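Local coordinates for protein terminase large subunit (Thermus phage G20c, PDB 5M1P) that cuts viral DNA with its nuclease domain to start and end genome packaging, as part of the ATP-driven motor that moves the DNA into empty capsids, at residues I15-E20 against Q140-N145; I36-A41 against L55-G60. All blocks are in the same frame, centred on the assembly; numbering follows the deposited sequence.

Contact 1. Residues I15-E20 against Q140-N145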
# COMPACT_ATOMS: atom_id res chain seq x y z
N ILE A 15 -7.93 -2.49 13.05
CA ILE A 15 -7.39 -3.57 13.86
C ILE A 15 -5.87 -3.51 13.80
O ILE A 15 -5.28 -3.37 12.72
CB ILE A 15 -7.90 -4.94 13.39
CG1 ILE A 15 -9.40 -5.01 13.64
CG2 ILE A 15 -7.18 -6.08 14.12
CD1 ILE A 15 -10.09 -6.12 12.90
N LEU A 16 -5.26 -3.62 14.97
CA LEU A 16 -3.83 -3.45 15.13
C LEU A 16 -3.22 -4.80 15.42
O LEU A 16 -3.66 -5.51 16.33
CB LEU A 16 -3.56 -2.47 16.26
CG LEU A 16 -4.29 -1.13 16.15
CD1 LEU A 16 -3.90 -0.24 17.32
CD2 LEU A 16 -3.98 -0.44 14.83
N LEU A 17 -2.19 -5.15 14.66
CA LEU A 17 -1.61 -6.49 14.68
C LEU A 17 -0.15 -6.47 15.12
O LEU A 17 0.64 -5.65 14.63
CB LEU A 17 -1.66 -7.09 13.28
CG LEU A 17 -3.03 -7.15 12.60
CD1 LEU A 17 -2.88 -7.54 11.13
CD2 LEU A 17 -3.93 -8.13 13.33
N PRO A 18 0.24 -7.40 16.01
CA PRO A 18 1.65 -7.49 16.35
C PRO A 18 2.45 -8.05 15.17
O PRO A 18 1.88 -8.70 14.29
CB PRO A 18 1.66 -8.46 17.54
CG PRO A 18 0.51 -9.36 17.25
CD PRO A 18 -0.54 -8.50 16.60
N TYR A 19 3.74 -7.75 15.14
CA TYR A 19 4.59 -8.20 14.04
C TYR A 19 6.01 -8.41 14.53
O TYR A 19 6.37 -7.98 15.63
CB TYR A 19 4.58 -7.17 12.89
CG TYR A 19 5.07 -5.79 13.30
CD1 TYR A 19 4.18 -4.86 13.84
CD2 TYR A 19 6.42 -5.43 13.20
CE1 TYR A 19 4.62 -3.61 14.25
CE2 TYR A 19 6.86 -4.17 13.60
CZ TYR A 19 5.95 -3.27 14.12
OH TYR A 19 6.37 -2.02 14.53
N GLU A 20 6.80 -9.07 13.68
CA GLU A 20 8.24 -9.18 13.87
C GLU A 20 8.90 -8.34 12.79
O GLU A 20 8.59 -8.49 11.61
CB GLU A 20 8.70 -10.62 13.75
CG GLU A 20 10.16 -10.83 14.14
CD GLU A 20 10.65 -12.26 13.98
OE1 GLU A 20 10.00 -13.05 13.25
OE2 GLU A 20 11.71 -12.58 14.56
N GLN A 140 -12.81 -3.84 9.01
CA GLN A 140 -12.28 -4.88 8.12
C GLN A 140 -10.81 -4.70 7.71
O GLN A 140 -10.25 -5.54 7.01
CB GLN A 140 -13.19 -4.99 6.89
CG GLN A 140 -14.58 -5.47 7.27
CD GLN A 140 -15.50 -5.68 6.08
OE1 GLN A 140 -15.77 -6.81 5.69
NE2 GLN A 140 -15.97 -4.58 5.50
N VAL A 141 -10.19 -3.62 8.17
CA VAL A 141 -8.79 -3.32 7.86
C VAL A 141 -7.95 -3.65 9.09
O VAL A 141 -8.29 -3.24 10.21
CB VAL A 141 -8.62 -1.85 7.43
CG1 VAL A 141 -7.15 -1.51 7.16
CG2 VAL A 141 -9.44 -1.55 6.19
N ALA A 142 -6.90 -4.44 8.89
CA ALA A 142 -6.02 -4.87 9.96
C ALA A 142 -4.59 -4.75 9.49
O ALA A 142 -4.21 -5.34 8.48
CB ALA A 142 -6.35 -6.31 10.35
N VAL A 143 -3.80 -3.94 10.20
CA VAL A 143 -2.45 -3.58 9.80
C VAL A 143 -1.43 -3.80 10.92
O VAL A 143 -1.82 -3.87 12.09
CB VAL A 143 -2.38 -2.09 9.36
CG1 VAL A 143 -3.36 -1.83 8.23
CG2 VAL A 143 -2.62 -1.11 10.50
N PRO A 144 -0.14 -3.90 10.58
CA PRO A 144 0.88 -3.95 11.62
C PRO A 144 0.79 -2.74 12.54
O PRO A 144 0.63 -1.62 12.07
CB PRO A 144 2.20 -3.94 10.84
CG PRO A 144 1.85 -4.41 9.47
CD PRO A 144 0.46 -3.93 9.22
N ASN A 145 0.86 -2.99 13.85
CA ASN A 145 0.70 -1.96 14.86
C ASN A 145 2.02 -1.20 14.99
O ASN A 145 2.77 -1.34 15.97
CB ASN A 145 0.26 -2.61 16.18
CG ASN A 145 -0.15 -1.61 17.22
OD1 ASN A 145 -0.11 -0.39 17.00
ND2 ASN A 145 -0.55 -2.11 18.38
O HOH W 1 5.39 -1.03 16.89
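Four backbone hydrogen bonds join Ile-15 to Leu-17 to the run from Val-141 to Asn-145, and their alternation defines a parallel pairing. Ile-15 N donates to Val-141 O (3.0 Å) and Leu-17 N to Val-143 O (2.9 Å), while Val-143 N returns to Ile-15 O, nearly along its C=O axis. The fourth bond, from Asn-145 N to Leu-17 O at 2.8 Å, arrives on a lone pair in the carbonyl plane. Two CA-H...O contacts, from Ala-142 CA to Ile-15 O and from Pro-144 CA to Leu-17 O, give these acceptors a second, weaker partner.

Side-chain contacts follow. On the face of Ile-15 and Ala-142, the two CB atoms meet at 3.7 Å, and Leu-17 reaches the same methyl with CD1 (3.8 Å to Ala-142 CB). Past the end of strand 142-144, the amide of Asn-145, its CG anti to the backbone N (chi1 -171°), crosses Leu-16 obliquely, an aliphatic chain packed against a polar group with Asn-145 CG 3.6 Å from Leu-16 CB.

Beyond the paired residues, Tyr-19 takes the crowded first torsion (chi1 59°), bringing CD1 to 3.7 Å from Pro-144 CB, while Asn-145 O lies at the ring edge near CE1. A water bridges Tyr-19 OH and Asn-145 O, donating to the carbonyl.

Strand 142-144 is outermost in the mixed sheet, and strand 15-22 separates it from strand 25-27. Helix 147-154 packs through Leu-150 on Leu-16, Val-143 and Asn-145; helices 122-137 and 177-186 cover Val-141.

Contact 2. Residues I36-A41 against L55-G60; sequences IYCIGA and LDLDTG
Tyr-37 and Asp-56 form an antiparallel non-hydrogen-bonded pair, their CA atoms 4.6 Å apart, and the tyrosine side chain runs obliquely across its partner, its end coming nearer to segment 55-60. Its CB lies 3.6 Å from Leu-55 O. With CG anti to the carbonyl carbon (chi1 -64°), the ring leans across the pair: CD2 approaches Asp-56 CA, and CE2 comes to 3.7 Å from Asp-56 CB. CZ then passes the carboxylate, whose plane is turned 48° from the ring. At the tip, OH donates to a water that in turn donates to Asp-56 OD2, so the two polar ends are bridged rather than directly bonded. Each also has a protein partner, Arg-32 N for the hydroxyl and His-35 ND1 for OD2.

The other carboxylate oxygen accepts within the turn that follows. Asp-56 CG is anti to its backbone N, and OD1 accepts from Asp-58 N nearly along the C-O axis and from Thr-59 N above the carboxylate plane.

Reciprocal bonds between Cys-38 and Leu-55 establish the adjacent hydrogen-bonded pair; Leu-55 N to Cys-38 O is the shorter, at 2.8 Å. Beyond the last bridge, Leu-57 N still donates to Ile-36 O (2.8 Å). Leu-57 CD2 also meets Cys-38 SG at 3.9 Å. Asp-58 OD2 receives Ile-36 N at 2.9 Å, the donor lying above its carboxylate plane but the N-H...O angle nearly straight at 173°.

These pairs lie at the open end of the hairpin formed by strands 37-42 and 49-56, within the central sheet of the RNase H-like nuclease fold; the Asp-56 bonds add an Asx turn and Asx motif where the second strand ends.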
# COMPACT_ATOMS: atom_id res chain seq x y z
N ILE A 36 -5.49 -16.86 -0.29
CA ILE A 36 -5.04 -16.18 -1.51
C ILE A 36 -4.62 -14.77 -1.08
O ILE A 36 -5.29 -14.14 -0.26
CB ILE A 36 -6.18 -16.14 -2.55
CG1 ILE A 36 -6.52 -17.56 -3.04
CG2 ILE A 36 -5.85 -15.23 -3.73
CD1 ILE A 36 -5.53 -18.15 -4.02
N TYR A 37 -3.52 -14.29 -1.65
CA TYR A 37 -2.94 -13.00 -1.27
C TYR A 37 -2.76 -12.10 -2.48
O TYR A 37 -2.66 -12.57 -3.62
CB TYR A 37 -1.56 -13.23 -0.67
CG TYR A 37 -1.55 -14.02 0.61
CD1 TYR A 37 -1.66 -15.42 0.61
CD2 TYR A 37 -1.42 -13.38 1.83
CE1 TYR A 37 -1.64 -16.13 1.80
CE2 TYR A 37 -1.40 -14.10 3.02
CZ TYR A 37 -1.51 -15.48 2.99
OH TYR A 37 -1.46 -16.20 4.17
N CYS A 38 -2.70 -10.80 -2.21
CA CYS A 38 -2.26 -9.84 -3.21
C CYS A 38 -1.32 -8.89 -2.50
O CYS A 38 -1.23 -8.91 -1.26
CB CYS A 38 -3.43 -9.12 -3.85
SG CYS A 38 -4.27 -7.94 -2.78
N ILE A 39 -0.62 -8.07 -3.27
CA ILE A 39 0.37 -7.14 -2.74
C ILE A 39 0.15 -5.77 -3.35
O ILE A 39 0.32 -5.61 -4.56
CB ILE A 39 1.81 -7.60 -3.06
CG1 ILE A 39 2.02 -9.06 -2.63
CG2 ILE A 39 2.82 -6.66 -2.43
CD1 ILE A 39 3.38 -9.63 -2.95
N GLY A 40 -0.22 -4.79 -2.53
CA GLY A 40 -0.29 -3.41 -3.00
C GLY A 40 1.11 -2.86 -3.12
O GLY A 40 1.88 -2.97 -2.16
N ALA A 41 1.46 -2.27 -4.27
CA ALA A 41 2.82 -1.81 -4.48
C ALA A 41 2.86 -0.37 -4.96
O ALA A 41 2.35 -0.05 -6.05
CB ALA A 41 3.53 -2.73 -5.46
N LEU A 55 -1.63 -8.52 1.51
CA LEU A 55 -2.98 -8.67 2.06
C LEU A 55 -3.49 -10.08 1.86
O LEU A 55 -3.51 -10.59 0.75
CB LEU A 55 -3.92 -7.69 1.37
CG LEU A 55 -5.39 -7.73 1.76
CD1 LEU A 55 -5.57 -7.52 3.26
CD2 LEU A 55 -6.15 -6.68 0.99
N ASP A 56 -3.90 -10.70 2.95
CA ASP A 56 -4.59 -11.98 2.91
C ASP A 56 -6.05 -11.68 2.52
O ASP A 56 -6.80 -11.07 3.30
CB ASP A 56 -4.50 -12.62 4.30
CG ASP A 56 -5.17 -13.98 4.38
OD1 ASP A 56 -6.18 -14.22 3.68
OD2 ASP A 56 -4.71 -14.79 5.21
N LEU A 57 -6.43 -12.07 1.31
CA LEU A 57 -7.76 -11.75 0.79
C LEU A 57 -8.87 -12.62 1.40
O LEU A 57 -10.05 -12.30 1.24
CB LEU A 57 -7.77 -11.85 -0.73
CG LEU A 57 -6.96 -10.79 -1.47
CD1 LEU A 57 -6.81 -11.15 -2.94
CD2 LEU A 57 -7.58 -9.41 -1.34
N ASP A 58 -8.50 -13.69 2.10
CA ASP A 58 -9.46 -14.50 2.83
C ASP A 58 -9.82 -13.89 4.19
O ASP A 58 -10.93 -14.07 4.66
CB ASP A 58 -8.93 -15.93 3.02
CG ASP A 58 -8.71 -16.66 1.69
OD1 ASP A 58 -9.20 -17.81 1.57
OD2 ASP A 58 -8.06 -16.11 0.77
N THR A 59 -8.89 -13.19 4.83
CA THR A 59 -9.13 -12.62 6.17
C THR A 59 -9.22 -11.09 6.20
O THR A 59 -9.71 -10.53 7.18
CB THR A 59 -8.02 -13.02 7.14
OG1 THR A 59 -6.80 -12.38 6.76
CG2 THR A 59 -7.86 -14.54 7.19
N GLY A 60 -8.72 -10.42 5.16
CA GLY A 60 -8.68 -8.96 5.15
C GLY A 60 -7.58 -8.37 6.00
O GLY A 60 -7.60 -7.17 6.28
O HOH W 2 -2.19 -14.49 6.18

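From the N terminus, strand 15-22 comes first and finds its contact 1 partner only at 142-144, closing a long loop of 119 residues between the two segments. Contact 2 is nested wholly inside it: strand 37-42 turns back after a short connection to pair with strand 49-56. Both contacts reach one mixed sheet, with centres about 13 Å apart and no direct touch. Contact 1 sets an outermost strand, whereas contact 2 joins two interior neighbours; strands 61-69 and 25-27 lie between the two pairs in the sheet order. Helix 177-186 links them further through Tyr-186, whose hydroxyl bonds Ala-142 N and Gly-60 O.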